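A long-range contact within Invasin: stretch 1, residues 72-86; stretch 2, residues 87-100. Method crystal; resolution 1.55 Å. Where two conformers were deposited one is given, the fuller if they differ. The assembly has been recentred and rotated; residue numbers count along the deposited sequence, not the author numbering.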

# COMPACT_ATOMS: atom_id res chain seq x y z
N VAL A 72 -7.41 10.04 -11.97
CA VAL A 72 -7.07 8.85 -12.76
C VAL A 72 -7.98 7.69 -12.39
O VAL A 72 -8.09 7.34 -11.21
CB VAL A 72 -5.60 8.43 -12.49
CG1 VAL A 72 -5.27 7.15 -13.26
CG2 VAL A 72 -4.66 9.55 -12.88
N ALA A 73 -8.63 7.10 -13.39
CA ALA A 73 -9.51 5.97 -13.16
C ALA A 73 -9.19 4.90 -14.19
O ALA A 73 -9.33 5.12 -15.39
CB ALA A 73 -10.97 6.39 -13.28
N VAL A 74 -8.75 3.74 -13.72
CA VAL A 74 -8.42 2.63 -14.61
C VAL A 74 -9.12 1.38 -14.09
O VAL A 74 -8.86 0.94 -12.97
CB VAL A 74 -6.90 2.38 -14.68
CG1 VAL A 74 -6.61 1.22 -15.63
CG2 VAL A 74 -6.18 3.64 -15.14
N GLY A 75 -9.99 0.81 -14.91
CA GLY A 75 -10.71 -0.38 -14.51
C GLY A 75 -12.18 -0.25 -14.84
O GLY A 75 -12.74 0.86 -14.83
N ALA A 76 -12.83 -1.37 -15.15
CA ALA A 76 -14.24 -1.34 -15.49
C ALA A 76 -15.06 -0.78 -14.34
O ALA A 76 -14.94 -1.26 -13.20
CB ALA A 76 -14.72 -2.74 -15.85
N GLY A 77 -15.87 0.22 -14.62
CA GLY A 77 -16.70 0.81 -13.58
C GLY A 77 -15.95 1.57 -12.51
O GLY A 77 -16.54 1.93 -11.49
N SER A 78 -14.66 1.83 -12.72
CA SER A 78 -13.88 2.56 -11.74
C SER A 78 -14.34 4.02 -11.71
O SER A 78 -14.79 4.56 -12.73
CB SER A 78 -12.38 2.48 -12.06
OG SER A 78 -12.10 3.06 -13.32
N ILE A 79 -14.23 4.65 -10.55
CA ILE A 79 -14.67 6.03 -10.39
C ILE A 79 -13.69 6.84 -9.54
O ILE A 79 -13.37 6.45 -8.42
CB ILE A 79 -16.04 6.10 -9.67
CG1 ILE A 79 -17.07 5.27 -10.43
CG2 ILE A 79 -16.49 7.55 -9.56
CD1 ILE A 79 -18.39 5.08 -9.68
N ALA A 80 -13.22 7.95 -10.09
CA ALA A 80 -12.33 8.86 -9.38
C ALA A 80 -13.11 10.17 -9.41
O ALA A 80 -13.09 10.89 -10.41
CB ALA A 80 -11.00 9.01 -10.11
N THR A 81 -13.79 10.46 -8.30
CA THR A 81 -14.63 11.64 -8.17
C THR A 81 -13.91 12.91 -7.72
O THR A 81 -14.34 14.02 -8.02
CB THR A 81 -15.78 11.37 -7.17
OG1 THR A 81 -16.39 10.11 -7.47
CG2 THR A 81 -16.84 12.46 -7.25
N GLY A 82 -12.82 12.74 -6.98
CA GLY A 82 -12.07 13.88 -6.48
C GLY A 82 -10.95 14.45 -7.31
O GLY A 82 -10.39 13.79 -8.18
N VAL A 83 -10.63 15.71 -7.03
CA VAL A 83 -9.54 16.38 -7.71
C VAL A 83 -8.29 15.59 -7.34
O VAL A 83 -8.09 15.25 -6.17
CB VAL A 83 -9.39 17.83 -7.22
CG1 VAL A 83 -8.16 18.48 -7.84
CG2 VAL A 83 -10.64 18.62 -7.55
N ASN A 84 -7.47 15.27 -8.34
CA ASN A 84 -6.24 14.52 -8.12
C ASN A 84 -6.41 13.14 -7.50
O ASN A 84 -5.45 12.57 -6.99
CB ASN A 84 -5.27 15.31 -7.24
CG ASN A 84 -4.80 16.60 -7.88
OD1 ASN A 84 -4.56 16.64 -9.09
ND2 ASN A 84 -4.66 17.64 -7.08
N SER A 85 -7.62 12.58 -7.53
CA SER A 85 -7.84 11.26 -6.96
C SER A 85 -7.41 10.17 -7.94
O SER A 85 -7.33 10.40 -9.15
CB SER A 85 -9.30 11.07 -6.56
OG SER A 85 -10.17 11.16 -7.67
N VAL A 86 -7.13 8.99 -7.41
CA VAL A 86 -6.69 7.86 -8.22
C VAL A 86 -7.43 6.59 -7.82
O VAL A 86 -7.42 6.21 -6.65
CB VAL A 86 -5.17 7.62 -8.03
CG1 VAL A 86 -4.71 6.47 -8.92
CG2 VAL A 86 -4.39 8.90 -8.35
N ALA A 87 -8.07 5.96 -8.79
CA ALA A 87 -8.82 4.73 -8.53
C ALA A 87 -8.50 3.70 -9.60
O ALA A 87 -8.76 3.92 -10.78
CB ALA A 87 -10.32 5.02 -8.53
N ILE A 88 -7.92 2.57 -9.19
CA ILE A 88 -7.59 1.52 -10.14
C ILE A 88 -8.12 0.18 -9.65
O ILE A 88 -7.90 -0.21 -8.51
CB ILE A 88 -6.07 1.42 -10.39
CG1 ILE A 88 -5.59 2.72 -11.06
CG2 ILE A 88 -5.76 0.21 -11.28
CD1 ILE A 88 -4.14 2.69 -11.51
N GLY A 89 -8.83 -0.50 -10.54
CA GLY A 89 -9.42 -1.78 -10.22
C GLY A 89 -10.89 -1.73 -10.60
O GLY A 89 -11.49 -0.65 -10.60
N PRO A 90 -11.49 -2.87 -10.94
CA PRO A 90 -12.91 -2.86 -11.31
C PRO A 90 -13.78 -2.44 -10.12
O PRO A 90 -13.64 -2.96 -9.02
CB PRO A 90 -13.17 -4.30 -11.75
CG PRO A 90 -12.19 -5.09 -10.92
CD PRO A 90 -10.94 -4.24 -10.98
N LEU A 91 -14.66 -1.47 -10.37
CA LEU A 91 -15.56 -0.94 -9.35
C LEU A 91 -14.86 -0.24 -8.19
O LEU A 91 -15.43 -0.06 -7.12
CB LEU A 91 -16.47 -2.05 -8.82
CG LEU A 91 -17.35 -2.71 -9.89
CD1 LEU A 91 -18.23 -3.78 -9.25
CD2 LEU A 91 -18.21 -1.66 -10.57
N SER A 92 -13.61 0.16 -8.42
CA SER A 92 -12.83 0.87 -7.40
C SER A 92 -13.28 2.33 -7.41
O SER A 92 -13.51 2.90 -8.48
CB SER A 92 -11.33 0.78 -7.73
OG SER A 92 -10.55 1.47 -6.76
N LYS A 93 -13.42 2.94 -6.24
CA LYS A 93 -13.86 4.32 -6.19
C LYS A 93 -13.17 5.22 -5.18
O LYS A 93 -13.15 4.94 -3.98
CB LYS A 93 -15.39 4.39 -6.03
CG LYS A 93 -15.98 3.65 -4.85
CD LYS A 93 -17.51 3.68 -4.92
CE LYS A 93 -18.16 3.10 -3.67
NZ LYS A 93 -17.91 1.64 -3.53
N ALA A 94 -12.58 6.29 -5.70
CA ALA A 94 -11.90 7.30 -4.90
C ALA A 94 -12.96 8.39 -4.83
O ALA A 94 -13.20 9.10 -5.81
CB ALA A 94 -10.65 7.79 -5.63
N LEU A 95 -13.60 8.50 -3.67
CA LEU A 95 -14.72 9.41 -3.46
C LEU A 95 -14.46 10.82 -2.94
O LEU A 95 -15.41 11.53 -2.60
CB LEU A 95 -15.74 8.73 -2.54
CG LEU A 95 -16.22 7.35 -3.00
CD1 LEU A 95 -17.12 6.75 -1.94
CD2 LEU A 95 -16.94 7.48 -4.33
N GLY A 96 -13.20 11.22 -2.88
CA GLY A 96 -12.90 12.55 -2.40
C GLY A 96 -11.59 13.03 -2.98
O GLY A 96 -10.86 12.25 -3.58
N ASP A 97 -11.31 14.32 -2.82
CA ASP A 97 -10.07 14.87 -3.35
C ASP A 97 -8.86 14.11 -2.82
O ASP A 97 -8.82 13.72 -1.65
CB ASP A 97 -9.93 16.35 -2.97
CG ASP A 97 -10.99 17.22 -3.61
OD1 ASP A 97 -11.64 16.78 -4.58
OD2 ASP A 97 -11.15 18.37 -3.14
N SER A 98 -7.89 13.89 -3.70
CA SER A 98 -6.63 13.23 -3.36
C SER A 98 -6.71 11.78 -2.89
O SER A 98 -5.68 11.17 -2.59
CB SER A 98 -5.88 14.05 -2.32
OG SER A 98 -5.69 15.38 -2.77
N ALA A 99 -7.91 11.22 -2.81
CA ALA A 99 -8.06 9.84 -2.36
C ALA A 99 -7.42 8.87 -3.34
O ALA A 99 -7.39 9.13 -4.54
CB ALA A 99 -9.54 9.50 -2.19
N VAL A 100 -6.87 7.78 -2.82
CA VAL A 100 -6.27 6.77 -3.68
C VAL A 100 -6.84 5.41 -3.30
O VAL A 100 -6.95 5.06 -2.12
CB VAL A 100 -4.72 6.72 -3.58
CG1 VAL A 100 -4.15 8.10 -3.85
CG2 VAL A 100 -4.29 6.21 -2.22
O HOH W 1 -16.70 2.26 -8.86
O HOH W 2 -4.12 11.02 -5.22

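Stretch 2 lies one 14-residue repeat beyond stretch 1, and the two stack in parallel register, burying 944 Å² in total. On one side of the sheet small alanines fill the interior: A80 CB lies 4.3 Å from A87 CB, and A94 CB packs 3.7 Å from S85 CB. A87 is tucked so closely that its CB reaches 3.4 Å from I79 O, a place suited to a methyl group. The other side carries larger aliphatic groups, where V74 CB meets I88 CG1 at 3.9 Å and V86 CB meets V100 CG1 at 4.3 Å; V86 CG1 also approaches I88 CG1 at 4.4 Å.

Around these side chains runs a ladder of main-chain hydrogen bonds. A87 N donates to V72 O (2.8 Å), V74 N to A87 O (2.9 Å) and G89 N to V74 O (2.8 Å). The pattern resumes beyond the turn, with I79 N bonding to S92 O and A94 N to I79 O, both at 2.8 Å.

Type II turns link the short strands, and they stack as well: L91 N donates to A76 O (2.9 Å), and S98 N to V83 O (2.8 Å). Glycine is needed at G75, where a CB would lie 2.6 Å from G89 O and also jam against the preceding carbonyl; at G82 a CB would clash with G96 O and D97 N. Within stretch 1, S78 OG donates to G75 O and S85 OG to G82 O, both at 2.7 Å, so each serine hydroxyl braces its own turn.

At the polar edge, D97, with chi1 in m, brings OD1 within 2.9 Å of V83 N and accepts its hydrogen bond. Water 2 donates to N84 O (2.7 Å) and weakly to S98 O (3.1 Å), bridging the stacked turns.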